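Side-chain contacts in TetR family transcriptional regulator (Clostridium perfringens, PDB 6AZH), which probably regulates transcription as a dimer that binds DNA through helix-turn-helix domains, with a putative role in controlling fatty acid metabolism: residues K40-L43 with Y44-K48; S162-E165 with L166-D169; L133-A136 with I137-Q141; G110-T113 with R114-E117. One frame throughout, in Å; residues are numbered along the deposited sequence.

Overall arrangement
The four contacts are turns or ends of helices, spread over a chain with a radius of gyration of 18 Å. Contact 1 lies in the helix-turn-helix domain; contact 3 lies beyond the chain's centre, their centres about 49 Å apart. Contacts 3 and 4 hold the two ends of helix 113-138, with centres about 33 Å apart. Contact 4 reaches toward the DNA-binding part through R114, which pairs with E51. Contact 2 ends helix 147-165, the next helix of the chain, about 27 Å from contact 4 between centres. Across the dimer the two come together: L166 packs on K111 of the second subunit.

Contact 1: residues K40-L43 with Y44-K48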
ATOM      1  N   LYS A  40       3.653 -24.624  23.634  1.00 21.34           N
ATOM      2  CA  LYS A  40       4.568 -23.482  23.596  1.00 20.40           C
ATOM      3  C   LYS A  40       6.026 -23.923  23.665  1.00 19.58           C
ATOM      4  O   LYS A  40       6.896 -23.319  23.020  1.00 18.50           O
ATOM      5  CB  LYS A  40       4.247 -22.495  24.724  1.00 23.88           C
ATOM      6  CG  LYS A  40       4.395 -21.037  24.299  1.00 25.69           C
ATOM      7  CD  LYS A  40       4.140 -20.065  25.440  1.00 33.50           C
ATOM      8  CE  LYS A  40       2.776 -20.271  26.059  1.00 30.02           C
ATOM      9  NZ  LYS A  40       2.167 -18.971  26.467  1.00 27.84           N
ATOM     10  N   GLY A  41       6.321 -24.970  24.440  1.00 19.26           N
ATOM     11  CA  GLY A  41       7.688 -25.468  24.484  1.00 22.85           C
ATOM     12  C   GLY A  41       8.178 -25.954  23.133  1.00 20.63           C
ATOM     13  O   GLY A  41       9.348 -25.774  22.781  1.00 20.55           O
ATOM     14  N   THR A  42       7.288 -26.575  22.356  1.00 17.35           N
ATOM     15  CA  THR A  42       7.644 -27.029  21.014  1.00 17.52           C
ATOM     16  C   THR A  42       7.775 -25.848  20.058  1.00 19.01           C
ATOM     17  O   THR A  42       8.655 -25.841  19.186  1.00 22.08           O
ATOM     18  CB  THR A  42       6.600 -28.042  20.539  1.00 19.92           C
ATOM     19  OG1 THR A  42       6.641 -29.190  21.408  1.00 22.74           O
ATOM     20  CG2 THR A  42       6.862 -28.502  19.094  1.00 22.78           C
ATOM     21  N   LEU A  43       6.922 -24.828  20.214  1.00 19.98           N
ATOM     22  CA  LEU A  43       7.116 -23.605  19.437  1.00 17.06           C
ATOM     23  C   LEU A  43       8.507 -23.042  19.682  1.00 19.56           C
ATOM     24  O   LEU A  43       9.248 -22.750  18.740  1.00 19.09           O
ATOM     25  CB  LEU A  43       6.044 -22.561  19.765  1.00 18.71           C
ATOM     26  CG  LEU A  43       6.176 -21.225  18.992  1.00 22.98           C
ATOM     27  CD1 LEU A  43       4.820 -20.559  18.793  1.00 18.63           C
ATOM     28  CD2 LEU A  43       7.136 -20.219  19.652  1.00 21.28           C
ATOM     29  N   TYR A  44       8.880 -22.875  20.953  1.00 18.48           N
ATOM     30  CA  TYR A  44      10.162 -22.256  21.245  1.00 17.40           C
ATOM     31  C   TYR A  44      11.334 -23.146  20.858  1.00 20.17           C
ATOM     32  O   TYR A  44      12.439 -22.636  20.644  1.00 21.54           O
ATOM     33  CB  TYR A  44      10.230 -21.889  22.731  1.00 16.39           C
ATOM     34  CG  TYR A  44       9.581 -20.562  23.094  1.00 21.03           C
ATOM     35  CD1 TYR A  44      10.005 -19.365  22.509  1.00 18.08           C
ATOM     36  CD2 TYR A  44       8.567 -20.508  24.038  1.00 18.70           C
ATOM     37  CE1 TYR A  44       9.428 -18.149  22.866  1.00 17.73           C
ATOM     38  CE2 TYR A  44       7.984 -19.301  24.412  1.00 21.71           C
ATOM     39  CZ  TYR A  44       8.407 -18.130  23.816  1.00 19.99           C
ATOM     40  OH  TYR A  44       7.812 -16.946  24.179  1.00 20.67           O
ATOM     41  N   TYR A  45      11.119 -24.463  20.746  1.00 20.77           N
ATOM     42  CA  TYR A  45      12.165 -25.323  20.213  1.00 22.96           C
ATOM     43  C   TYR A  45      12.467 -24.979  18.760  1.00 27.78           C
ATOM     44  O   TYR A  45      13.597 -25.165  18.297  1.00 25.42           O
ATOM     45  CB  TYR A  45      11.752 -26.788  20.339  1.00 24.40           C
ATOM     46  CG  TYR A  45      12.829 -27.758  19.913  1.00 36.94           C
ATOM     47  CD1 TYR A  45      12.799 -28.349  18.654  1.00 37.39           C
ATOM     48  CD2 TYR A  45      13.881 -28.080  20.766  1.00 38.68           C
ATOM     49  CE1 TYR A  45      13.784 -29.233  18.255  1.00 45.40           C
ATOM     50  CE2 TYR A  45      14.872 -28.966  20.373  1.00 44.05           C
ATOM     51  CZ  TYR A  45      14.816 -29.537  19.117  1.00 46.09           C
ATOM     52  OH  TYR A  45      15.794 -30.418  18.717  1.00 57.44           O
ATOM     53  N   ASN A  46      11.478 -24.456  18.041  1.00 22.03           N
ATOM     54  CA  ASN A  46      11.599 -24.151  16.620  1.00 25.60           C
ATOM     55  C   ASN A  46      11.912 -22.688  16.333  1.00 22.78           C
ATOM     56  O   ASN A  46      12.613 -22.397  15.355  1.00 23.88           O
ATOM     57  CB  ASN A  46      10.303 -24.536  15.898  1.00 25.61           C
ATOM     58  CG  ASN A  46      10.163 -26.037  15.712  1.00 24.83           C
ATOM     59  OD1 ASN A  46      10.616 -26.585  14.710  1.00 28.69           O
ATOM     60  ND2 ASN A  46       9.528 -26.706  16.671  1.00 21.94           N
ATOM     61  N   PHE A  47      11.411 -21.770  17.158  1.00 22.20           N
ATOM     62  CA  PHE A  47      11.536 -20.332  16.946  1.00 23.28           C
ATOM     63  C   PHE A  47      11.816 -19.659  18.279  1.00 22.32           C
ATOM     64  O   PHE A  47      11.070 -19.872  19.239  1.00 25.68           O
ATOM     65  CB  PHE A  47      10.250 -19.753  16.346  1.00 21.20           C
ATOM     66  CG  PHE A  47       9.864 -20.364  15.033  1.00 21.49           C
ATOM     67  CD1 PHE A  47      10.557 -20.045  13.880  1.00 22.74           C
ATOM     68  CD2 PHE A  47       8.796 -21.246  14.949  1.00 21.33           C
ATOM     69  CE1 PHE A  47      10.210 -20.620  12.653  1.00 23.14           C
ATOM     70  CE2 PHE A  47       8.434 -21.814  13.721  1.00 22.05           C
ATOM     71  CZ  PHE A  47       9.137 -21.492  12.579  1.00 18.49           C
ATOM     72  N   LYS A  48      12.872 -18.843  18.339  1.00 21.23           N
ATOM     73  CA  LYS A  48      13.275 -18.222  19.601  1.00 20.72           C
ATOM     74  C   LYS A  48      12.400 -17.045  20.001  1.00 19.21           C
ATOM     75  O   LYS A  48      12.390 -16.681  21.180  1.00 21.43           O
ATOM     76  CB  LYS A  48      14.725 -17.739  19.517  1.00 28.14           C
ATOM     77  CG  LYS A  48      15.764 -18.840  19.371  1.00 30.79           C
ATOM     78  CD  LYS A  48      17.173 -18.264  19.470  1.00 39.26           C
ATOM     79  CE  LYS A  48      18.122 -18.912  18.465  1.00 51.11           C
ATOM     80  NZ  LYS A  48      18.477 -20.310  18.853  1.00 48.12           N
TER
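Residues K40-L43 run directly into Y44-K48 as helix 40-46, where Y44 N bonds to K40 O at 2.9 Å and Y45 N to G41 O, before the helical path is left at F47. At this end L43 O takes two donors. F47 N arrives close to the direction of the carbonyl bond, whereas N46 N comes from above the carbonyl plane. One residue earlier, T42 O is held mainly by a side chain: N46 ND2 reaches it at 2.8 Å with a nearly straight N-H (162°), and the oxygen lies in the plane of the N46 amide. The backbone bond from N46 N to the same T42 O is weak. With CG beside its own backbone N (chi1 -75°), N46 turns its amide back along the helix, and its OD1 meets K8. In the TetR family this short helix is the recognition helix of the helix-turn-helix, packed here against helices 29-36 and 6-26, so the exposed residues along it are probably those that face DNA. K40 runs alongside the Y44 ring, its CG 4.0 Å from Y44 CE2, while K40 NZ forms a salt bridge with D30. L43 CD2 sits over one face of the Y44 ring, displaced toward the rim, 4.1 Å from Y44 CD1. The buried L43 side chain goes on to touch V29, I11 and I53. F47, also buried, meets the ring of F56 at about 50°.

Contact 2: residues S162-E165 with L166-D169; sequences SLYE and LSRD
The backbone of S162-E165 is the last stretch of helix 147-165, and L166-D169 leaves it without regular structure; the bonding slackens at L166 N. This donor has two weak acceptors, S162 O at 3.4 Å and L163 O at 3.1 Å, neither well aligned. A firmer bond follows at S167, whose N meets Y164 O at 3.0 Å with a fairly straight N-H (160°), although it stands well above the plane of that carbonyl. The hydroxyl of S167 also lies close to Y164 O, but it is modelled too near for the detail to be trusted. Helix 147-165 belongs to the C-terminal regulatory domain of the TetR fold, and its end lies at the dimer interface: L163 packs on L108 of the second subunit, and Y164 packs on L149 and meets H152 of that subunit edge-to-face. S162 OG is hydrogen-bonded to L158 O, and the serine packs on W109 of the second subunit. On another flank E165 and L166 cross obliquely. The E165 chain bends at chi2 and brings OE1 back to 3.9 Å from L166 CD2, while the other oxygen, OE2, forms a salt bridge with R98. L166 CG lies 3.6 Å from S162 O and thus lays apolar carbon beside the oxygen to which L166 N makes a weak bond. The same leucine touches K102 and, across the interface, R119 of the second subunit.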
ATOM      1  N   SER A 162      -5.799  -4.138  -2.737  1.00 19.75           N
ATOM      2  CA  SER A 162      -6.058  -4.711  -1.417  1.00 22.23           C
ATOM      3  C   SER A 162      -6.906  -3.775  -0.574  1.00 23.05           C
ATOM      4  O   SER A 162      -7.770  -4.221   0.190  1.00 21.56           O
ATOM      5  CB  SER A 162      -4.748  -5.001  -0.689  1.00 21.54           C
ATOM      6  OG  SER A 162      -4.098  -6.119  -1.232  1.00 25.52           O
ATOM      7  N   LEU A 163      -6.662  -2.469  -0.681  1.00 21.32           N
ATOM      8  CA  LEU A 163      -7.475  -1.519   0.066  1.00 22.75           C
ATOM      9  C   LEU A 163      -8.891  -1.472  -0.497  1.00 23.10           C
ATOM     10  O   LEU A 163      -9.873  -1.415   0.252  1.00 23.03           O
ATOM     11  CB  LEU A 163      -6.819  -0.138   0.023  1.00 22.57           C
ATOM     12  CG  LEU A 163      -7.538   0.961   0.791  1.00 26.37           C
ATOM     13  CD1 LEU A 163      -7.467   0.653   2.292  1.00 23.62           C
ATOM     14  CD2 LEU A 163      -6.910   2.302   0.481  1.00 24.01           C
ATOM     15  N   TYR A 164      -9.007  -1.496  -1.818  1.00 21.07           N
ATOM     16  CA  TYR A 164     -10.308  -1.577  -2.468  1.00 23.57           C
ATOM     17  C   TYR A 164     -11.066  -2.835  -2.061  1.00 23.38           C
ATOM     18  O   TYR A 164     -12.288  -2.795  -1.885  1.00 25.56           O
ATOM     19  CB  TYR A 164     -10.094  -1.529  -3.978  1.00 21.59           C
ATOM     20  CG  TYR A 164     -11.315  -1.730  -4.834  1.00 25.05           C
ATOM     21  CD1 TYR A 164     -12.222  -0.699  -5.031  1.00 25.13           C
ATOM     22  CD2 TYR A 164     -11.519  -2.927  -5.514  1.00 29.10           C
ATOM     23  CE1 TYR A 164     -13.334  -0.863  -5.848  1.00 26.42           C
ATOM     24  CE2 TYR A 164     -12.627  -3.097  -6.345  1.00 31.58           C
ATOM     25  CZ  TYR A 164     -13.527  -2.055  -6.503  1.00 27.83           C
ATOM     26  OH  TYR A 164     -14.637  -2.197  -7.319  1.00 34.76           O
ATOM     27  N   GLU A 165     -10.360  -3.966  -1.908  1.00 22.07           N
ATOM     28  CA  GLU A 165     -11.022  -5.214  -1.529  1.00 21.65           C
ATOM     29  C   GLU A 165     -11.637  -5.119  -0.141  1.00 24.89           C
ATOM     30  O   GLU A 165     -12.617  -5.812   0.149  1.00 27.35           O
ATOM     31  CB  GLU A 165     -10.034  -6.385  -1.584  1.00 24.09           C
ATOM     32  CG  GLU A 165     -10.667  -7.786  -1.460  1.00 28.36           C
ATOM     33  CD  GLU A 165     -10.872  -8.240  -0.023  1.00 28.10           C
ATOM     34  OE1 GLU A 165     -10.182  -7.736   0.890  1.00 30.88           O
ATOM     35  OE2 GLU A 165     -11.732  -9.114   0.203  1.00 31.81           O
ATOM     36  N   LEU A 166     -11.080  -4.274   0.728  1.00 21.52           N
ATOM     37  CA  LEU A 166     -11.622  -4.103   2.071  1.00 23.58           C
ATOM     38  C   LEU A 166     -12.869  -3.228   2.113  1.00 29.95           C
ATOM     39  O   LEU A 166     -13.432  -3.055   3.201  1.00 29.81           O
ATOM     40  CB  LEU A 166     -10.548  -3.526   3.001  1.00 24.17           C
ATOM     41  CG  LEU A 166      -9.426  -4.503   3.359  1.00 30.13           C
ATOM     42  CD1 LEU A 166      -8.295  -3.821   4.129  1.00 25.89           C
ATOM     43  CD2 LEU A 166      -9.963  -5.679   4.163  1.00 31.34           C
ATOM     44  N   SER A 167     -13.308  -2.674   0.976  1.00 28.27           N
ATOM     45  CA  SER A 167     -14.524  -1.860   0.933  1.00 30.77           C
ATOM     46  C   SER A 167     -15.702  -2.627   1.510  1.00 28.56           C
ATOM     47  O   SER A 167     -15.956  -3.773   1.128  1.00 34.20           O
ATOM     48  CB  SER A 167     -14.854  -1.455  -0.510  1.00 31.14           C
ATOM     49  OG  SER A 167     -13.722  -0.964  -1.208  1.00 37.15           O
ATOM     50  N   ARG A 168     -16.444  -1.988   2.408  1.00 31.26           N
ATOM     51  CA  ARG A 168     -17.584  -2.657   3.018  1.00 28.73           C
ATOM     52  C   ARG A 168     -18.867  -2.478   2.231  1.00 26.89           C
ATOM     53  O   ARG A 168     -19.875  -3.091   2.593  1.00 29.30           O
ATOM     54  CB  ARG A 168     -17.797  -2.162   4.453  1.00 34.32           C
ATOM     55  CG  ARG A 168     -16.696  -2.596   5.403  1.00 38.19           C
ATOM     56  CD  ARG A 168     -17.115  -2.457   6.848  1.00 38.92           C
ATOM     57  NE  ARG A 168     -18.318  -3.224   7.153  1.00 37.69           N
ATOM     58  CZ  ARG A 168     -18.312  -4.443   7.676  1.00 41.19           C
ATOM     59  NH1 ARG A 168     -17.161  -5.046   7.954  1.00 46.24           N
ATOM     60  NH2 ARG A 168     -19.460  -5.062   7.929  1.00 40.10           N
ATOM     61  N   ASP A 169     -18.857  -1.669   1.163  1.00 24.19           N
ATOM     62  CA  ASP A 169     -20.059  -1.336   0.410  1.00 25.67           C
ATOM     63  C   ASP A 169     -20.175  -2.083  -0.909  1.00 31.11           C
ATOM     64  O   ASP A 169     -21.116  -1.830  -1.669  1.00 35.11           O
ATOM     65  CB  ASP A 169     -20.121   0.176   0.142  1.00 29.25           C
ATOM     66  CG  ASP A 169     -19.020   0.648  -0.798  1.00 33.39           C
ATOM     67  OD1 ASP A 169     -17.942   0.023  -0.810  1.00 35.65           O
ATOM     68  OD2 ASP A 169     -19.228   1.640  -1.525  1.00 37.86           O
TER

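Contact 3: residues L133-A136 with I137-Q141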
ATOM      1  N   LEU A 133       9.817  -5.857 -17.979  1.00 18.89           N
ATOM      2  CA  LEU A 133       9.646  -4.541 -18.592  1.00 19.78           C
ATOM      3  C   LEU A 133      10.825  -4.200 -19.490  1.00 21.02           C
ATOM      4  O   LEU A 133      10.640  -3.660 -20.587  1.00 21.03           O
ATOM      5  CB  LEU A 133       9.464  -3.463 -17.522  1.00 16.77           C
ATOM      6  CG  LEU A 133       8.167  -3.568 -16.708  1.00 20.35           C
ATOM      7  CD1 LEU A 133       8.192  -2.597 -15.512  1.00 20.80           C
ATOM      8  CD2 LEU A 133       6.929  -3.340 -17.561  1.00 18.96           C
ATOM      9  N   LYS A 134      12.046  -4.513 -19.049  1.00 21.72           N
ATOM     10  CA  LYS A 134      13.217  -4.216 -19.873  1.00 24.50           C
ATOM     11  C   LYS A 134      13.136  -4.928 -21.219  1.00 23.03           C
ATOM     12  O   LYS A 134      13.387  -4.328 -22.274  1.00 23.56           O
ATOM     13  CB  LYS A 134      14.496  -4.610 -19.140  1.00 29.72           C
ATOM     14  CG  LYS A 134      15.756  -4.219 -19.887  1.00 26.65           C
ATOM     15  CD  LYS A 134      17.009  -4.568 -19.079  1.00 36.95           C
ATOM     16  CE  LYS A 134      18.219  -3.795 -19.605  1.00 42.33           C
ATOM     17  NZ  LYS A 134      19.439  -4.055 -18.785  1.00 56.99           N
ATOM     18  N   GLU A 135      12.767  -6.206 -21.200  1.00 22.89           N
ATOM     19  CA  GLU A 135      12.587  -6.938 -22.450  1.00 22.78           C
ATOM     20  C   GLU A 135      11.474  -6.327 -23.288  1.00 24.65           C
ATOM     21  O   GLU A 135      11.606  -6.213 -24.515  1.00 20.80           O
ATOM     22  CB  GLU A 135      12.286  -8.407 -22.167  1.00 24.04           C
ATOM     23  CG  GLU A 135      12.560  -9.314 -23.372  1.00 26.94           C
ATOM     24  CD  GLU A 135      12.035 -10.728 -23.195  1.00 33.07           C
ATOM     25  OE1 GLU A 135      11.633 -11.342 -24.210  1.00 36.52           O
ATOM     26  OE2 GLU A 135      12.020 -11.229 -22.051  1.00 34.03           O
ATOM     27  N   ALA A 136      10.368  -5.934 -22.643  1.00 21.06           N
ATOM     28  CA  ALA A 136       9.249  -5.331 -23.365  1.00 22.99           C
ATOM     29  C   ALA A 136       9.658  -4.032 -24.032  1.00 22.46           C
ATOM     30  O   ALA A 136       9.226  -3.738 -25.153  1.00 20.03           O
ATOM     31  CB  ALA A 136       8.079  -5.083 -22.409  1.00 19.46           C
ATOM     32  N   ILE A 137      10.476  -3.228 -23.352  1.00 21.65           N
ATOM     33  CA  ILE A 137      10.924  -1.974 -23.945  1.00 22.71           C
ATOM     34  C   ILE A 137      11.849  -2.244 -25.127  1.00 24.49           C
ATOM     35  O   ILE A 137      11.717  -1.627 -26.188  1.00 22.26           O
ATOM     36  CB  ILE A 137      11.588  -1.092 -22.871  1.00 22.51           C
ATOM     37  CG1 ILE A 137      10.518  -0.625 -21.880  1.00 24.77           C
ATOM     38  CG2 ILE A 137      12.273   0.097 -23.499  1.00 28.63           C
ATOM     39  CD1 ILE A 137      11.057   0.145 -20.697  1.00 30.96           C
ATOM     40  N   SER A 138      12.775  -3.192 -24.980  1.00 23.15           N
ATOM     41  CA  SER A 138      13.674  -3.483 -26.091  1.00 25.84           C
ATOM     42  C   SER A 138      12.908  -3.992 -27.306  1.00 24.02           C
ATOM     43  O   SER A 138      13.305  -3.732 -28.449  1.00 28.55           O
ATOM     44  CB  SER A 138      14.743  -4.484 -25.652  1.00 30.78           C
ATOM     45  OG  SER A 138      14.254  -5.807 -25.703  1.00 32.42           O
ATOM     46  N   LYS A 139      11.797  -4.693 -27.097  1.00 23.77           N
ATOM     47  CA  LYS A 139      10.996  -5.191 -28.206  1.00 21.43           C
ATOM     48  C   LYS A 139       9.946  -4.190 -28.668  1.00 22.45           C
ATOM     49  O   LYS A 139       9.112  -4.530 -29.514  1.00 22.95           O
ATOM     50  CB  LYS A 139      10.357  -6.524 -27.824  1.00 22.23           C
ATOM     51  CG  LYS A 139      11.353  -7.681 -27.903  1.00 25.12           C
ATOM     52  CD  LYS A 139      10.740  -9.003 -27.522  1.00 25.05           C
ATOM     53  CE  LYS A 139      11.597 -10.150 -28.011  1.00 33.01           C
ATOM     54  NZ  LYS A 139      11.983 -11.082 -26.912  1.00 35.24           N
ATOM     55  N   LYS A 140      10.001  -2.958 -28.151  1.00 22.79           N
ATOM     56  CA  LYS A 140       9.097  -1.864 -28.510  1.00 21.95           C
ATOM     57  C   LYS A 140       7.632  -2.236 -28.298  1.00 22.41           C
ATOM     58  O   LYS A 140       6.749  -1.815 -29.052  1.00 22.14           O
ATOM     59  CB  LYS A 140       9.343  -1.386 -29.946  1.00 22.71           C
ATOM     60  CG  LYS A 140      10.759  -0.896 -30.148  1.00 30.73           C
ATOM     61  CD  LYS A 140      10.951  -0.227 -31.496  1.00 33.34           C
ATOM     62  CE  LYS A 140      12.394   0.209 -31.661  1.00 35.57           C
ATOM     63  NZ  LYS A 140      12.925   0.749 -30.370  1.00 41.84           N
ATOM     64  N   GLN A 141       7.362  -2.999 -27.236  1.00 19.59           N
ATOM     65  CA  GLN A 141       5.992  -3.307 -26.855  1.00 18.14           C
ATOM     66  C   GLN A 141       5.518  -2.463 -25.689  1.00 20.59           C
ATOM     67  O   GLN A 141       4.316  -2.429 -25.424  1.00 20.34           O
ATOM     68  CB  GLN A 141       5.855  -4.797 -26.507  1.00 18.24           C
ATOM     69  CG  GLN A 141       6.082  -5.683 -27.733  1.00 18.96           C
ATOM     70  CD  GLN A 141       6.295  -7.144 -27.409  1.00 20.79           C
ATOM     71  OE1 GLN A 141       6.345  -7.546 -26.235  1.00 20.80           O
ATOM     72  NE2 GLN A 141       6.417  -7.961 -28.455  1.00 19.50           N
TER
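A Schellman motif brings helix 113-138 to its end where L133-A136 meets I137-Q141: Q141 N bonds to A136 O at 2.9 Å, K140 N bonds to I137 O, and K140 takes the positive phi of the C-prime residue. The packed side carries L133, A136 and I137. I137 CG1 lies 3.3 Å from L133 O, and the leucine and isoleucine both lean on I147 of helix 147-165, while A136 touches P79 and I142. Q141 closes this side, with NE2 on E78, OE1 on the backbone N of I80, and its backbone bonded to the second subunit.

The looser, more exposed side is polar. E135 and K139 run side by side in the same direction and join in a salt bridge, NZ to OE1 at 2.7 Å. The extended E135 chain, its CG anti to the backbone N (chi1 -160°), offers the OE1 lone pair turned away from OE2; OE2 makes a long, weak pairing with K82. Beside them E135 O is gripped twice from one face of its plane, by K139 N at 3.0 Å and by S138 OG at 2.9 Å.

Contact 4: residues G110-T113 with R114-E117; sequences GKET and RQDE
The guanidinium of R114 carries E112 CB over one face, and the carboxylate of E112 lies nearly parallel to it, the two planes 12° apart. The closest carbon is E112 CG, 3.6 Å from R114 NH2; the charged ends, OE2 and NH1, stay 4.5 Å apart, beyond a salt bridge. R114 instead pairs with E51 and makes a cation-pi contact with Y24, which ties the start of helix 113-138 to the DNA-binding part of the TetR fold; its NE bonds to Q107 OE1.

The second flat group, the amide of Q115, belongs to the helix cap. E112 is the N-cap residue, and Q115 OE1, three residues on, accepts its N-H at 3.0 Å, as in the side-chain-to-N-cap half of a capping box. CG beside the backbone N (chi1 -50°) and an otherwise extended chain bring the Q115 amide back against the loop, Q115 CD 3.6 Å from G110 CA and NE2 bonded to Q107 O. E112 O opens the helical bonding by taking two donors, Q115 N from above its plane and D116 N nearly in line with the carbonyl. D116 also pairs with R119, whose guanidinium reaches G110 O as well. On the outer side T113 and E117 meet through a methyl: E117 OE2 comes to 3.1 Å from T113 CG2, while E117 N bonds to T113 O at 2.9 Å.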
ATOM      1  N   GLY A 110       8.190   1.053   8.147  1.00 22.18           N
ATOM      2  CA  GLY A 110       8.968   1.518   9.271  1.00 23.20           C
ATOM      3  C   GLY A 110      10.452   1.269   9.080  1.00 28.22           C
ATOM      4  O   GLY A 110      10.917   0.876   8.007  1.00 27.36           O
ATOM      5  N   LYS A 111      11.206   1.488  10.157  1.00 27.92           N
ATOM      6  CA  LYS A 111      12.661   1.483  10.078  1.00 28.35           C
ATOM      7  C   LYS A 111      13.323   0.399  10.923  1.00 29.21           C
ATOM      8  O   LYS A 111      14.551   0.415  11.065  1.00 31.01           O
ATOM      9  CB  LYS A 111      13.202   2.859  10.469  1.00 31.87           C
ATOM     10  CG  LYS A 111      13.221   3.847   9.315  1.00 38.65           C
ATOM     11  CD  LYS A 111      13.902   3.240   8.085  1.00 43.74           C
ATOM     12  CE  LYS A 111      13.417   3.879   6.788  1.00 46.15           C
ATOM     13  NZ  LYS A 111      13.704   5.349   6.710  1.00 53.10           N
ATOM     14  N   GLU A 112      12.564  -0.538  11.485  1.00 28.34           N
ATOM     15  CA  GLU A 112      13.200  -1.678  12.132  1.00 28.72           C
ATOM     16  C   GLU A 112      13.986  -2.473  11.101  1.00 29.45           C
ATOM     17  O   GLU A 112      13.631  -2.518   9.922  1.00 25.82           O
ATOM     18  CB  GLU A 112      12.164  -2.585  12.801  1.00 31.11           C
ATOM     19  CG  GLU A 112      11.341  -1.922  13.891  1.00 31.87           C
ATOM     20  CD  GLU A 112      12.181  -1.532  15.077  1.00 42.46           C
ATOM     21  OE1 GLU A 112      12.102  -0.356  15.495  1.00 44.66           O
ATOM     22  OE2 GLU A 112      12.928  -2.398  15.585  1.00 43.26           O
ATOM     23  N   THR A 113      15.076  -3.097  11.557  1.00 28.82           N
ATOM     24  CA  THR A 113      15.860  -3.966  10.677  1.00 32.96           C
ATOM     25  C   THR A 113      14.975  -5.023  10.020  1.00 26.92           C
ATOM     26  O   THR A 113      15.140  -5.347   8.837  1.00 28.04           O
ATOM     27  CB  THR A 113      16.988  -4.631  11.480  1.00 37.44           C
ATOM     28  OG1 THR A 113      17.839  -3.618  12.030  1.00 38.90           O
ATOM     29  CG2 THR A 113      17.822  -5.546  10.593  1.00 39.65           C
ATOM     30  N   ARG A 114      14.011  -5.548  10.775  1.00 24.31           N
ATOM     31  CA  ARG A 114      13.036  -6.493  10.245  1.00 22.57           C
ATOM     32  C   ARG A 114      12.341  -5.939   9.005  1.00 24.92           C
ATOM     33  O   ARG A 114      12.046  -6.680   8.062  1.00 24.29           O
ATOM     34  CB  ARG A 114      12.021  -6.813  11.343  1.00 26.95           C
ATOM     35  CG  ARG A 114      10.833  -7.659  10.966  1.00 23.95           C
ATOM     36  CD  ARG A 114       9.851  -7.703  12.164  1.00 21.69           C
ATOM     37  NE  ARG A 114       9.182  -6.422  12.397  1.00 23.44           N
ATOM     38  CZ  ARG A 114       9.460  -5.585  13.402  1.00 23.73           C
ATOM     39  NH1 ARG A 114      10.412  -5.871  14.289  1.00 23.21           N
ATOM     40  NH2 ARG A 114       8.785  -4.454  13.523  1.00 24.67           N
ATOM     41  N   GLN A 115      12.080  -4.636   8.988  1.00 23.71           N
ATOM     42  CA  GLN A 115      11.325  -4.061   7.886  1.00 22.03           C
ATOM     43  C   GLN A 115      12.218  -3.698   6.708  1.00 25.11           C
ATOM     44  O   GLN A 115      11.777  -3.803   5.560  1.00 22.20           O
ATOM     45  CB  GLN A 115      10.543  -2.848   8.380  1.00 22.91           C
ATOM     46  CG  GLN A 115       9.728  -3.148   9.644  1.00 20.52           C
ATOM     47  CD  GLN A 115       9.087  -1.913  10.240  1.00 25.51           C
ATOM     48  OE1 GLN A 115       9.704  -1.194  11.027  1.00 26.75           O
ATOM     49  NE2 GLN A 115       7.846  -1.651   9.854  1.00 25.02           N
ATOM     50  N   ASP A 116      13.462  -3.281   6.962  1.00 25.10           N
ATOM     51  CA  ASP A 116      14.439  -3.189   5.879  1.00 26.71           C
ATOM     52  C   ASP A 116      14.565  -4.526   5.162  1.00 25.33           C
ATOM     53  O   ASP A 116      14.570  -4.589   3.926  1.00 24.46           O
ATOM     54  CB  ASP A 116      15.805  -2.769   6.422  1.00 27.15           C
ATOM     55  CG  ASP A 116      15.870  -1.306   6.805  1.00 36.63           C
ATOM     56  OD1 ASP A 116      15.245  -0.472   6.119  1.00 36.25           O
ATOM     57  OD2 ASP A 116      16.569  -0.989   7.794  1.00 39.85           O
ATOM     58  N   GLU A 117      14.678  -5.612   5.938  1.00 25.95           N
ATOM     59  CA  GLU A 117      14.837  -6.943   5.366  1.00 24.21           C
ATOM     60  C   GLU A 117      13.606  -7.356   4.572  1.00 24.52           C
ATOM     61  O   GLU A 117      13.730  -7.929   3.482  1.00 25.04           O
ATOM     62  CB  GLU A 117      15.132  -7.951   6.479  1.00 26.97           C
ATOM     63  CG  GLU A 117      16.552  -7.830   7.021  1.00 30.80           C
ATOM     64  CD  GLU A 117      16.721  -8.395   8.432  1.00 36.14           C
ATOM     65  OE1 GLU A 117      15.766  -9.003   8.976  1.00 32.69           O
ATOM     66  OE2 GLU A 117      17.825  -8.234   8.995  1.00 41.06           O
TER